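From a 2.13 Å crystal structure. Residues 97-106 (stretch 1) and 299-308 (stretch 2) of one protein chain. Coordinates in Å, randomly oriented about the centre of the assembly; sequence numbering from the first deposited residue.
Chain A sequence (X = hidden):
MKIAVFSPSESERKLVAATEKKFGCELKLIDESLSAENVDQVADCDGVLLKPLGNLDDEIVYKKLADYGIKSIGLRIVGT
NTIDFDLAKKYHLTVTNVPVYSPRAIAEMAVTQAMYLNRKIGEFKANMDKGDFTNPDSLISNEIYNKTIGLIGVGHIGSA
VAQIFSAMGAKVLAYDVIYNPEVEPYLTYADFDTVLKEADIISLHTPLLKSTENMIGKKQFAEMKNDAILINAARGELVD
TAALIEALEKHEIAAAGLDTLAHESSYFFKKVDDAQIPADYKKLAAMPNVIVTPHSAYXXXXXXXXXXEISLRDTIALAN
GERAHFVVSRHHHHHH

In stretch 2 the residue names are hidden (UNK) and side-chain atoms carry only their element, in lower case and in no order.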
# COMPACT_ATOMS: atom_id res chain seq x y z
N ASN A 97 -28.48 -5.86 15.79
CA ASN A 97 -28.07 -4.51 15.46
C ASN A 97 -27.03 -4.54 14.37
O ASN A 97 -26.58 -5.62 13.95
CB ASN A 97 -27.53 -3.83 16.74
CG ASN A 97 -26.16 -4.33 17.14
OD1 ASN A 97 -25.72 -5.43 16.74
ND2 ASN A 97 -25.46 -3.53 17.94
N VAL A 98 -26.61 -3.33 13.97
CA VAL A 98 -25.49 -3.17 13.03
C VAL A 98 -24.28 -2.47 13.70
O VAL A 98 -24.17 -1.23 13.76
CB VAL A 98 -25.94 -2.48 11.72
CG1 VAL A 98 -24.80 -2.47 10.71
CG2 VAL A 98 -27.13 -3.24 11.12
N PRO A 99 -23.40 -3.28 14.25
CA PRO A 99 -22.14 -2.81 14.83
C PRO A 99 -21.15 -2.22 13.82
O PRO A 99 -20.46 -1.28 14.14
CB PRO A 99 -21.57 -4.06 15.50
CG PRO A 99 -22.27 -5.20 14.87
CD PRO A 99 -23.63 -4.70 14.54
N VAL A 100 -21.07 -2.79 12.63
CA VAL A 100 -20.05 -2.38 11.66
C VAL A 100 -20.67 -1.87 10.36
O VAL A 100 -20.87 -2.64 9.43
CB VAL A 100 -19.13 -3.59 11.36
CG1 VAL A 100 -18.13 -3.28 10.27
CG2 VAL A 100 -18.42 -4.04 12.62
N TYR A 101 -21.01 -0.57 10.30
CA TYR A 101 -21.59 0.05 9.11
C TYR A 101 -20.67 0.10 7.89
O TYR A 101 -20.88 -0.58 6.89
CB TYR A 101 -21.72 1.54 9.38
CG TYR A 101 -22.61 2.05 10.48
CD1 TYR A 101 -23.65 1.30 10.99
CD2 TYR A 101 -22.43 3.33 10.97
CE1 TYR A 101 -24.48 1.81 11.98
CE2 TYR A 101 -23.24 3.85 11.95
CZ TYR A 101 -24.26 3.09 12.45
OH TYR A 101 -25.06 3.63 13.42
N SER A 102 -19.57 0.84 8.04
CA SER A 102 -18.40 0.78 7.19
C SER A 102 -17.24 1.40 7.94
O SER A 102 -17.16 2.62 8.02
CB SER A 102 -18.66 1.53 5.88
OG SER A 102 -17.48 1.86 5.19
N PRO A 103 -16.31 0.61 8.48
CA PRO A 103 -15.22 1.29 9.19
C PRO A 103 -14.42 2.24 8.30
O PRO A 103 -13.93 3.21 8.81
CB PRO A 103 -14.34 0.16 9.71
CG PRO A 103 -14.72 -1.04 8.97
CD PRO A 103 -16.16 -0.90 8.77
N ARG A 104 -14.27 1.95 7.02
CA ARG A 104 -13.57 2.85 6.11
C ARG A 104 -14.23 4.23 5.96
O ARG A 104 -13.54 5.21 5.77
CB ARG A 104 -13.34 2.20 4.76
CG ARG A 104 -12.14 1.26 4.72
CD ARG A 104 -10.82 1.99 4.81
NE ARG A 104 -10.49 2.73 3.61
CZ ARG A 104 -9.43 2.49 2.84
NH1 ARG A 104 -8.59 1.52 3.14
NH2 ARG A 104 -9.22 3.23 1.78
N ALA A 105 -15.55 4.31 6.00
CA ALA A 105 -16.26 5.59 5.94
C ALA A 105 -15.72 6.49 7.02
O ALA A 105 -15.28 7.60 6.79
CB ALA A 105 -17.75 5.39 6.13
N ILE A 106 -15.71 5.97 8.23
CA ILE A 106 -15.23 6.78 9.33
C ILE A 106 -13.74 7.06 9.28
O ILE A 106 -13.32 8.19 9.50
CB ILE A 106 -15.70 6.18 10.66
CG1 ILE A 106 -17.21 6.32 10.68
CG2 ILE A 106 -15.08 6.88 11.85
CD1 ILE A 106 -17.92 5.33 11.53
N UNK A 299 -21.30 8.88 6.89
CA UNK A 299 -22.39 9.13 5.94
C UNK A 299 -21.90 8.95 4.50
O UNK A 299 -21.62 9.96 3.78
c UNK A 299 -25.46 12.53 4.19
c UNK A 299 -26.32 10.33 4.48
c UNK A 299 -24.18 10.90 5.41
c UNK A 299 -24.33 12.18 4.91
c UNK A 299 -22.95 10.54 6.21
c UNK A 299 -26.46 11.60 3.99
c UNK A 299 -25.21 9.98 5.23
N UNK A 300 -21.71 7.68 4.11
CA UNK A 300 -21.46 7.28 2.71
C UNK A 300 -22.58 6.37 2.23
O UNK A 300 -23.39 5.89 3.02
c UNK A 300 -19.02 7.30 3.16
c UNK A 300 -20.16 6.49 2.57
o UNK A 300 -20.29 5.26 3.32
N UNK A 301 -22.62 6.13 0.92
CA UNK A 301 -23.59 5.24 0.31
C UNK A 301 -23.44 3.83 0.86
O UNK A 301 -24.40 3.16 1.09
n UNK A 301 -26.23 7.81 -4.12
c UNK A 301 -23.34 5.14 -1.18
c UNK A 301 -23.44 6.45 -1.95
c UNK A 301 -24.84 6.68 -2.48
c UNK A 301 -24.83 7.71 -3.60
N UNK A 302 -22.20 3.39 1.03
CA UNK A 302 -21.99 2.10 1.61
C UNK A 302 -22.62 2.03 3.00
O UNK A 302 -23.20 1.02 3.35
c UNK A 302 -20.26 0.27 2.17
c UNK A 302 -20.49 1.79 1.70
o UNK A 302 -19.87 2.06 0.43
N UNK A 303 -22.50 3.06 3.83
CA UNK A 303 -22.94 2.87 5.21
C UNK A 303 -24.43 2.73 5.19
O UNK A 303 -25.01 1.85 5.84
o UNK A 303 -21.16 4.02 6.49
c UNK A 303 -22.55 4.01 6.18
N UNK A 304 -25.05 3.68 4.49
CA UNK A 304 -26.50 3.78 4.52
C UNK A 304 -27.09 2.46 3.97
O UNK A 304 -27.99 1.90 4.56
c UNK A 304 -28.49 5.00 3.52
c UNK A 304 -26.97 5.01 3.75
c UNK A 304 -26.56 6.25 4.51
N UNK A 305 -26.51 1.94 2.91
CA UNK A 305 -26.95 0.67 2.40
C UNK A 305 -26.74 -0.49 3.40
O UNK A 305 -27.63 -1.31 3.57
c UNK A 305 -26.22 0.35 1.13
c UNK A 305 -26.65 -0.98 0.59
n UNK A 305 -24.51 -2.14 0.53
n UNK A 305 -23.31 -2.76 -1.31
c UNK A 305 -25.59 -1.59 -0.27
c UNK A 305 -23.43 -2.70 0.00
n UNK A 305 -22.47 -3.17 0.78
N UNK A 306 -25.56 -0.56 4.03
CA UNK A 306 -25.26 -1.62 4.96
C UNK A 306 -26.16 -1.59 6.16
O UNK A 306 -26.59 -2.64 6.61
c UNK A 306 -23.79 -1.62 5.37
n UNK A 306 -21.59 -2.01 4.42
c UNK A 306 -22.91 -2.13 4.25
o UNK A 306 -23.40 -2.63 3.21
N UNK A 307 -26.52 -0.41 6.61
CA UNK A 307 -27.43 -0.31 7.73
C UNK A 307 -28.78 -0.96 7.42
O UNK A 307 -29.38 -1.59 8.30
c UNK A 307 -27.63 1.14 8.15
s UNK A 307 -26.58 3.46 9.38
c UNK A 307 -25.06 4.16 8.75
c UNK A 307 -26.42 1.71 8.91
N UNK A 308 -29.25 -0.82 6.19
CA UNK A 308 -30.47 -1.49 5.75
C UNK A 308 -30.21 -2.96 5.49
O UNK A 308 -30.89 -3.83 6.07
c UNK A 308 -31.67 0.52 4.89
c UNK A 308 -31.84 1.48 3.73
c UNK A 308 -31.00 -0.79 4.49
c UNK A 308 -31.98 -1.68 3.75

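Position 299 carries seven side-chain carbons, one leading into a six-membered ring with no heteroatom. Its CA-to-CB bond points away from stretch 1, and the closest approach to stretch 1 is 7.3 Å, from CB of 299 to Ala105 CB. The residue is Phe299.

At position 300 one carbon bears an oxygen and a carbon, and the branch carbon lies 3.8 Å from Ala105 CB. This is the pattern of threonine. Thr300 OG1 accepts from the backbone N of residue 303 at 3.2 Å, capping the helix that begins at 301.

Position 301 has four carbons in a row ending in nitrogen, out of reach of stretch 1: Lys301. Position 302 repeats the carbon with one oxygen and one carbon. Its CA-to-CB bond points toward stretch 1, and its branch carbon approaches Ser102 CB at 4.2 Å; it is Thr302.

Position 303 has one carbon and one oxygen. Here the two stretches come close, with Tyr101 CA and the CA of 303 5.0 Å apart. The side-chain oxygen of 303 sits 3.6 Å from Ser102 CB, 3.7 Å from Ala105 CB and 3.8 Å from Tyr101 CB, so a small side chain is packed against three residues. It is Ser303.

Position 304 shows three carbons forked at the first, and its CA-to-CB bond points away from stretch 1: Val304. At 305 three carbons lead to a nitrogen and then a carbon bearing two more nitrogens, a guanidinium group; Arg305 makes no contact with stretch 1.

Position 306 has two carbons, the second carrying one oxygen and one nitrogen by element, so the group is an amide one carbon from CA; the nitrogen of 306 lies 2.9 Å from Tyr101 O. In Asn306, ND2 donates to Tyr101 O with an N-H...O angle of 168°, while OD1 accepts from Arg305 NE at 2.9 Å and from Arg305 NH1 at 2.7 Å.

Position 307 is an unbranched run of two carbons, sulfur and carbon. CA-to-CB points sideways, but the end comes nearer. The terminal carbon lies 3.5 Å from the centroid of the Tyr101 ring, 11° off its normal, and the sulfur lies 3.9 Å from that centroid, 17° off; both are therefore over the face. This is Met307. Position 308, four carbons forked at the first with one arm two carbons long, has its CA-to-CB bond pointing away from stretch 1: Ile308.

The contact, burying 391 Å² summed over both sides, combines one nearly linear hydrogen bond with close packing. The amide of Asn306 holds the Tyr101 carbonyl, the thioether of Met307 covers its ring, and Thr300 and Ser303 pack against Ala105.

Stretch 2 299-308: FTKTSVRNMI
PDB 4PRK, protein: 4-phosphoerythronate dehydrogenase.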